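Local coordinates for protein hypothetical glycoside hydrolase (Parabacteroides distasonis, PDB 3TAW) that is of unknown function but resembles glycoside hydrolases and related carbohydrate-active enzymes built on a beta-propeller fold, at residues Tyr135-Trp138 against Pro143-Ala146; Ala162-Lys165 against Phe171-Glu174. One frame throughout, in Å; residues are numbered along the deposited sequence.

Contact 1. Residues Tyr135-Trp138 against Pro143-Ala146; sequences YTQW and PRLA. With EDO (1,2-ethanediol), chain K.
Residues Tyr135-Trp138 and Pro143-Ala146 face each other as the antiparallel arms of a beta hairpin, formed by the two inner strands of a four-stranded sheet in the buried part of the chain. Their axes come within 4.4 Å and run at 142°, a marked twist for neighbouring strands. Two hydrogen-bonded pairs, Tyr135 with Ala146 and Gln137 with Arg144, each exchange two backbone bonds. The bond from Gln137 N to Arg144 O is short at 2.7 Å and almost straight (175°), while that from Ala146 N to Tyr135 O measures 2.8 Å.

On the face carrying Tyr135, Gln137, Arg144 and Ala146, the methyl of Ala146 touches two larger groups from directions roughly at right angles. Its CB lies over one face of the Tyr135 ring, displaced toward the rim in a CH-pi contact 4.2 Å from the centroid. With CG placed between the backbone N and carbonyl carbon (chi1 67°), the ring stands where that methyl can cover it. The extended Gln137 chain passes alongside, its CD 3.4 Å from Ala146 CB. Both polar ends continue to Glu113, which accepts from Tyr135 OH and Gln137 NE2, and Asn112 donates to Gln137 OE1, fixing the rotation of the amide.

On the other face, Thr136 CG2 rests 3.5 Å from Pro143 CB. Trp138 lies beside the proline, its indole edge toward the pyrrolidine ring with CZ3 3.7 Å from Pro143 CD. Beside the edge facing strand 157-161, the 1,2-ethanediol of chain K donates through O2 to Leu145 O, while Arg144, extended from CG to NE, bonds through NE to Lys172 O and through NH2 forms a salt bridge with Asp173. Flanked by strands 117-125 and 157-161, this hairpin forms the centre of a four-stranded antiparallel blade of the beta-propeller.

Contact 2. Residues Ala162-Lys165 against Phe171-Glu174; sequences AFEK and FKDE. With EDO (1,2-ethanediol), chain K; EDO (1,2-ethanediol), chain L.
The backbones of Ala162-Lys165 and Phe171-Glu174, neither in regular secondary structure, come closest at Glu164 and Lys172, whose CA atoms are 4.6 Å apart, where the second segment folds through a type I beta turn from Phe171 to Glu174. No direct hydrogen bond crosses between them. Instead a water bridges the two segments, donating to Phe163 O at 2.6 Å and accepting from Phe171 N at 2.8 Å. Beside this bridge the bases of the two phenylalanines meet, Phe163 CB lying 4.3 Å from Phe171 CB, while the rings diverge into separate surroundings.

At the more open side, Glu164 and Lys172 run alongside each other without forming a salt bridge. Lys172 CG sits between its backbone N and carbonyl carbon (chi1 79°), a position that carries the aliphatic chain past the glutamate, with Lys172 CD 3.9 Å from Glu164 OE2. Glu164 turns back at chi2 (70°), and its carboxylate is gripped at both oxygens by the 1,2-ethanediol of chain L: OE1 accepts from the diol O1 at 2.8 Å and OE2 from the diol O2 at 2.6 Å. Lys172 NZ reaches the same diol O2 weakly. The lysine's firmer partner is Asp173, in a salt bridge from NZ to OD2 that approaches from the syn side but 27° out of the carboxylate plane.

The 1,2-ethanediol of chain K also joins the segments, accepting from Phe163 N through O2 and donating through O1 to Glu174 O, although its close approach to Phe171 leaves its exact position somewhat doubtful. Residues 162-165 follow strand 157-161 and residues 171-174 precede strand 179-186 of another sheet, with the short helix 166-169 between them. The Phe163 ring meets Trp203 of strand 199-203, and Phe171 packs on Leu223 and Leu229.

Contacts 1 and 2 follow one another along the chain, with centres about 10 Å apart, and they touch directly. A probable backbone hydrogen bond of 2.7 Å between Ala162 N and Leu145 O carries the hairpin's pairing on to the start of contact 2. On the Arg144 side, a salt bridge of 2.8 Å between Arg144 NH2 and Asp173 OD1 ties the hairpin to the turn, whereas on the other face Leu145 CD2 packs 3.9 Å from Phe163 CZ. The 1,2-ethanediol of chain K sits between the two contacts and is also bonded to Thr176 OG1. It probably came from the crystallisation liquor and by itself does not identify a functional site.

Contact 1. Residues Tyr135-Trp138 against Pro143-Ala146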
loop_
_atom_site.group_PDB
_atom_site.type_symbol
_atom_site.label_atom_id
_atom_site.label_comp_id
_atom_site.label_asym_id
_atom_site.label_seq_id
_atom_site.Cartn_x
_atom_site.Cartn_y
_atom_site.Cartn_z
ATOM N N TYR A 135 5.599 1.447 -5.731
ATOM C CA TYR A 135 5.105 0.124 -6.106
ATOM C C TYR A 135 6.253 -0.868 -6.170
ATOM O O TYR A 135 7.421 -0.483 -6.081
ATOM C CB TYR A 135 4.392 0.184 -7.473
ATOM C CG TYR A 135 5.314 0.491 -8.643
ATOM C CD1 TYR A 135 5.708 1.789 -8.928
ATOM C CD2 TYR A 135 5.763 -0.525 -9.488
ATOM C CE1 TYR A 135 6.564 2.075 -9.998
ATOM C CE2 TYR A 135 6.593 -0.253 -10.572
ATOM C CZ TYR A 135 6.987 1.041 -10.820
ATOM O OH TYR A 135 7.774 1.302 -11.899
ATOM N N THR A 136 5.910 -2.145 -6.286
ATOM C CA THR A 136 6.907 -3.198 -6.363
ATOM C C THR A 136 7.109 -3.637 -7.806
ATOM O O THR A 136 6.142 -3.949 -8.505
ATOM C CB THR A 136 6.457 -4.447 -5.601
ATOM O OG1 THR A 136 6.019 -4.082 -4.294
ATOM C CG2 THR A 136 7.612 -5.497 -5.531
ATOM N N GLN A 137 8.355 -3.646 -8.240
ATOM C CA GLN A 137 8.741 -4.235 -9.532
ATOM C C GLN A 137 9.027 -5.700 -9.279
ATOM O O GLN A 137 9.786 -6.025 -8.349
ATOM C CB GLN A 137 9.998 -3.562 -10.071
ATOM C CG GLN A 137 9.899 -2.044 -10.211
ATOM C CD GLN A 137 11.159 -1.468 -10.795
ATOM O OE1 GLN A 137 12.256 -1.656 -10.233
ATOM N NE2 GLN A 137 11.034 -0.755 -11.919
ATOM N N TRP A 138 8.437 -6.593 -10.066
ATOM C CA TRP A 138 8.674 -8.033 -9.872
ATOM C C TRP A 138 9.086 -8.682 -11.164
ATOM O O TRP A 138 8.351 -8.659 -12.152
ATOM C CB TRP A 138 7.438 -8.702 -9.315
ATOM C CG TRP A 138 7.497 -10.178 -8.961
ATOM C CD1 TRP A 138 6.508 -11.092 -9.185
ATOM C CD2 TRP A 138 8.539 -10.893 -8.253
ATOM N NE1 TRP A 138 6.858 -12.298 -8.686
ATOM C CE2 TRP A 138 8.094 -12.212 -8.098
ATOM C CE3 TRP A 138 9.786 -10.535 -7.728
ATOM C CZ2 TRP A 138 8.864 -13.197 -7.464
ATOM C CZ3 TRP A 138 10.538 -11.497 -7.077
ATOM C CH2 TRP A 138 10.077 -12.817 -6.963
ATOM N N PRO A 143 12.057 -8.511 -5.719
ATOM C CA PRO A 143 11.083 -7.436 -5.708
ATOM C C PRO A 143 11.761 -6.132 -5.319
ATOM O O PRO A 143 12.575 -6.096 -4.386
ATOM C CB PRO A 143 10.069 -7.880 -4.648
ATOM C CG PRO A 143 10.877 -8.707 -3.705
ATOM C CD PRO A 143 11.991 -9.313 -4.483
ATOM N N ARG A 144 11.458 -5.066 -6.053
ATOM C CA ARG A 144 12.107 -3.787 -5.804
ATOM C C ARG A 144 11.079 -2.678 -5.697
ATOM O O ARG A 144 10.211 -2.532 -6.560
ATOM C CB ARG A 144 13.117 -3.427 -6.878
ATOM C CG ARG A 144 14.288 -4.427 -7.022
ATOM C CD ARG A 144 15.277 -3.921 -8.053
ATOM N NE ARG A 144 16.501 -4.718 -8.106
ATOM C CZ ARG A 144 16.668 -5.828 -8.820
ATOM N NH1 ARG A 144 15.684 -6.318 -9.557
ATOM N NH2 ARG A 144 17.836 -6.471 -8.773
ATOM N N LEU A 145 11.196 -1.897 -4.636
ATOM C CA LEU A 145 10.370 -0.708 -4.481
ATOM C C LEU A 145 10.807 0.324 -5.516
ATOM O O LEU A 145 11.989 0.684 -5.575
ATOM C CB LEU A 145 10.570 -0.158 -3.067
ATOM C CG LEU A 145 9.712 0.986 -2.592
ATOM C CD1 LEU A 145 8.195 0.597 -2.559
ATOM C CD2 LEU A 145 10.225 1.411 -1.214
ATOM N N ALA A 146 9.860 0.842 -6.285
ATOM C CA ALA A 146 10.170 1.794 -7.343
ATOM C C ALA A 146 9.183 2.957 -7.323
ATOM O O ALA A 146 8.134 2.897 -6.672
ATOM C CB ALA A 146 10.185 1.072 -8.727
HETATM C C1 EDO K . 15.975 -1.852 -3.735
HETATM O O1 EDO K . 15.173 -3.011 -3.853
HETATM C C2 EDO K . 15.600 -0.696 -4.674
HETATM O O2 EDO K . 14.518 0.141 -4.261
#

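Contact 2. Residues Ala162-Lys165 against Phe171-Glu174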
loop_
_atom_site.group_PDB
_atom_site.type_symbol
_atom_site.label_atom_id
_atom_site.label_comp_id
_atom_site.label_asym_id
_atom_site.label_seq_id
_atom_site.Cartn_x
_atom_site.Cartn_y
_atom_site.Cartn_z
ATOM N N ALA A 162 13.552 2.922 -5.816
ATOM C CA ALA A 162 13.693 4.012 -4.857
ATOM C C ALA A 162 15.091 4.059 -4.231
ATOM O O ALA A 162 15.571 5.143 -3.869
ATOM C CB ALA A 162 12.647 3.881 -3.772
ATOM N N PHE A 163 15.722 2.891 -4.097
ATOM C CA PHE A 163 17.042 2.796 -3.434
ATOM C C PHE A 163 18.180 2.449 -4.409
ATOM O O PHE A 163 19.234 1.912 -3.999
ATOM C CB PHE A 163 16.999 1.759 -2.300
ATOM C CG PHE A 163 15.822 1.911 -1.352
ATOM C CD1 PHE A 163 15.404 3.158 -0.908
ATOM C CD2 PHE A 163 15.159 0.797 -0.865
ATOM C CE1 PHE A 163 14.338 3.280 -0.024
ATOM C CE2 PHE A 163 14.072 0.922 0.016
ATOM C CZ PHE A 163 13.668 2.151 0.429
ATOM N N GLU A 164 17.985 2.768 -5.688
ATOM C CA GLU A 164 18.995 2.470 -6.716
ATOM C C GLU A 164 20.316 3.149 -6.379
ATOM O O GLU A 164 21.380 2.523 -6.441
ATOM C CB GLU A 164 18.511 2.921 -8.105
ATOM C CG GLU A 164 19.440 2.499 -9.273
ATOM C CD GLU A 164 19.447 1.003 -9.553
ATOM O OE1 GLU A 164 18.488 0.291 -9.171
ATOM O OE2 GLU A 164 20.405 0.521 -10.211
ATOM N N LYS A 165 20.254 4.429 -6.020
ATOM C CA LYS A 165 21.471 5.242 -5.883
ATOM C C LYS A 165 22.103 5.233 -4.484
ATOM O O LYS A 165 23.330 5.334 -4.368
ATOM C CB LYS A 165 21.202 6.699 -6.296
ATOM C CG LYS A 165 20.769 6.868 -7.749
ATOM C CD LYS A 165 20.945 8.327 -8.210
ATOM C CE LYS A 165 20.436 8.555 -9.618
ATOM N NZ LYS A 165 18.946 8.435 -9.699
ATOM N N PHE A 171 21.678 -1.117 -1.527
ATOM C CA PHE A 171 20.428 -1.863 -1.412
ATOM C C PHE A 171 19.715 -2.095 -2.733
ATOM O O PHE A 171 18.582 -2.566 -2.728
ATOM C CB PHE A 171 19.503 -1.143 -0.437
ATOM C CG PHE A 171 20.090 -1.022 0.929
ATOM C CD1 PHE A 171 20.101 -2.121 1.784
ATOM C CD2 PHE A 171 20.671 0.164 1.352
ATOM C CE1 PHE A 171 20.663 -2.038 3.053
ATOM C CE2 PHE A 171 21.235 0.266 2.613
ATOM C CZ PHE A 171 21.239 -0.853 3.468
ATOM N N LYS A 172 20.378 -1.792 -3.855
ATOM C CA LYS A 172 19.716 -1.835 -5.170
ATOM C C LYS A 172 19.231 -3.238 -5.579
ATOM O O LYS A 172 18.315 -3.363 -6.394
ATOM C CB LYS A 172 20.622 -1.235 -6.260
ATOM C CG LYS A 172 21.704 -2.153 -6.761
ATOM C CD LYS A 172 22.679 -1.419 -7.694
ATOM C CE LYS A 172 23.674 -2.378 -8.305
ATOM N NZ LYS A 172 22.991 -3.385 -9.185
ATOM N N ASP A 173 19.810 -4.276 -4.990
ATOM C CA ASP A 173 19.439 -5.653 -5.301
ATOM C C ASP A 173 18.826 -6.382 -4.096
ATOM O O ASP A 173 18.674 -7.591 -4.101
ATOM C CB ASP A 173 20.673 -6.401 -5.841
ATOM C CG ASP A 173 21.174 -5.814 -7.158
ATOM O OD1 ASP A 173 20.349 -5.569 -8.057
ATOM O OD2 ASP A 173 22.400 -5.619 -7.313
ATOM N N GLU A 174 18.446 -5.622 -3.077
ATOM C CA GLU A 174 17.753 -6.171 -1.927
ATOM C C GLU A 174 16.279 -6.233 -2.227
ATOM O O GLU A 174 15.772 -5.416 -3.016
ATOM C CB GLU A 174 18.004 -5.293 -0.701
ATOM C CG GLU A 174 19.426 -5.446 -0.175
ATOM C CD GLU A 174 19.678 -6.843 0.351
ATOM O OE1 GLU A 174 18.987 -7.231 1.315
ATOM O OE2 GLU A 174 20.535 -7.555 -0.212
HETATM C C1 EDO K . 15.975 -1.852 -3.735
HETATM O O1 EDO K . 15.173 -3.011 -3.853
HETATM C C2 EDO K . 15.600 -0.696 -4.674
HETATM O O2 EDO K . 14.518 0.141 -4.261
HETATM C C1 EDO L . 18.392 -3.024 -11.082
HETATM O O1 EDO L . 17.665 -1.845 -10.707
HETATM C C2 EDO L . 19.685 -3.142 -10.286
HETATM O O2 EDO L . 20.576 -2.061 -10.563
HETATM O O HOH W 1 20.898 1.539 -1.981
#